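Local coordinates for protein RTX-adhesin (Marinomonas primoryensis, PDB 5IRB) that forms part of a giant adhesin that binds its Antarctic bacterium to diatoms and ice, here a calcium-binding run of beta-sandwich domains, at residues 19-22 and 23-27. Residues are numbered along the deposited sequence; the frame is centred on the assembly and turned at random.
With CA (calcium ion), chain C.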
loop_
_atom_site.group_PDB
_atom_site.type_symbol
_atom_site.label_atom_id
_atom_site.label_comp_id
_atom_site.label_asym_id
_atom_site.label_seq_id
_atom_site.Cartn_x
_atom_site.Cartn_y
_atom_site.Cartn_z
ATOM N N SER A 19 -15.342 19.317 -24.480
ATOM C CA SER A 19 -14.937 20.552 -23.792
ATOM C C SER A 19 -13.760 20.349 -22.812
ATOM O O SER A 19 -13.459 21.247 -22.017
ATOM C CB SER A 19 -16.115 21.169 -23.035
ATOM O OG SER A 19 -17.102 21.656 -23.919
ATOM N N VAL A 20 -13.089 19.195 -22.893
ATOM C CA VAL A 20 -11.988 18.858 -21.984
ATOM C C VAL A 20 -10.713 18.531 -22.746
ATOM O O VAL A 20 -10.697 17.683 -23.637
ATOM C CB VAL A 20 -12.344 17.656 -21.064
ATOM C CG1 VAL A 20 -11.136 17.233 -20.213
ATOM C CG2 VAL A 20 -13.557 17.980 -20.186
ATOM N N ILE A 21 -9.632 19.194 -22.356
ATOM C CA ILE A 21 -8.317 18.907 -22.892
ATOM C C ILE A 21 -7.499 18.052 -21.907
ATOM O O ILE A 21 -7.215 18.489 -20.786
ATOM C CB ILE A 21 -7.539 20.187 -23.187
ATOM C CG1 ILE A 21 -8.249 21.009 -24.280
ATOM C CG2 ILE A 21 -6.121 19.849 -23.623
ATOM C CD1 ILE A 21 -8.250 20.317 -25.629
ATOM N N ASN A 22 -7.173 16.830 -22.312
ATOM C CA ASN A 22 -6.411 15.924 -21.461
ATOM C C ASN A 22 -4.948 15.932 -21.888
ATOM O O ASN A 22 -4.575 16.683 -22.798
ATOM C CB ASN A 22 -7.001 14.493 -21.477
ATOM C CG ASN A 22 -6.830 13.768 -22.818
ATOM O OD1 ASN A 22 -6.072 14.181 -23.685
ATOM N ND2 ASN A 22 -7.543 12.662 -22.972
ATOM N N ALA A 23 -4.131 15.106 -21.226
ATOM C CA ALA A 23 -2.692 15.047 -21.467
ATOM C C ALA A 23 -2.366 14.710 -22.908
ATOM O O ALA A 23 -1.452 15.280 -23.500
ATOM C CB ALA A 23 -2.020 13.987 -20.520
ATOM N N ALA A 24 -3.040 13.700 -23.440
ATOM C CA ALA A 24 -2.751 13.253 -24.795
ATOM C C ALA A 24 -3.153 14.329 -25.821
ATOM O O ALA A 24 -2.423 14.597 -26.781
ATOM C CB ALA A 24 -3.457 11.940 -25.084
ATOM N N GLU A 25 -4.297 14.968 -25.596
ATOM C CA GLU A 25 -4.746 16.043 -26.475
ATOM C C GLU A 25 -3.770 17.217 -26.413
ATOM O O GLU A 25 -3.348 17.735 -27.451
ATOM C CB GLU A 25 -6.171 16.475 -26.117
ATOM C CG GLU A 25 -7.200 15.402 -26.460
ATOM C CD GLU A 25 -8.580 15.720 -25.948
ATOM O OE1 GLU A 25 -8.685 16.346 -24.870
ATOM O OE2 GLU A 25 -9.562 15.362 -26.639
ATOM N N ALA A 26 -3.407 17.614 -25.197
ATOM C CA ALA A 26 -2.423 18.674 -24.970
ATOM C C ALA A 26 -1.073 18.426 -25.645
ATOM O O ALA A 26 -0.400 19.369 -26.087
ATOM C CB ALA A 26 -2.218 18.874 -23.469
ATOM N N GLY A 27 -0.667 17.164 -25.720
ATOM C CA GLY A 27 0.601 16.842 -26.333
ATOM C C GLY A 27 0.603 16.752 -27.844
ATOM O O GLY A 27 1.643 16.469 -28.435
HETATM CA CA CA C . -11.235 15.817 -25.024
HETATM O O HOH W 1 -10.889 14.235 -22.754
HETATM O O HOH W 2 -11.035 12.992 -24.557
HETATM O O HOH W 3 -12.625 14.491 -26.607
#
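Asn22 and Glu25 form a capping box where the chain runs on from the short strand around Val20 and Ile21 into the single-turn helix 23-26. The turn is closed by the backbone bond from Ala26 N to Asn22 O, 2.8 Å long, and Ile21 holds the strand side through backbone bonds to Ile105 and Lys107. Asn22 is the N-cap. With chi1 at 69°, its CG lies between the backbone N and the carbonyl carbon, which swings OD1 over the start of the helix. There Asn22 OD1 accepts from Glu25 N at 2.7 Å, and the donor sits almost straight off the end of the amide carbonyl, at a C=O...N angle of 177°. Asn22 ND2 donates to Ala194 O and Ala23 N to Asn196 OD1, two bonds that tie the cap to a loop of the next domain.

Glu25 supplies the second bond of the box. Its CG stands anti to its own carbonyl carbon and the chain runs on extended, carrying the carboxylate back to the strand, where Glu25 OE1 accepts from Asn22 N at 3.0 Å on its anti side. The two side chains cross at about a right angle, with amide and carboxylate planes 50° apart. The same carboxylate binds the calcium ion through both oxygens, and Val20 O joins it from the strand at 2.4 Å from the metal. Thr16, Asp18 and water complete this site near the end of the first of the three domains in this chain. OE1 thus serves cap and metal together, and the ion probably offsets the repulsion between Glu25 OE1 and Val20 O, only 2.7 Å apart. Ile21, buried, packs against Leu74 of helix 71-76, and its CG2 methyl meets Ala26 CB at 4.0 Å.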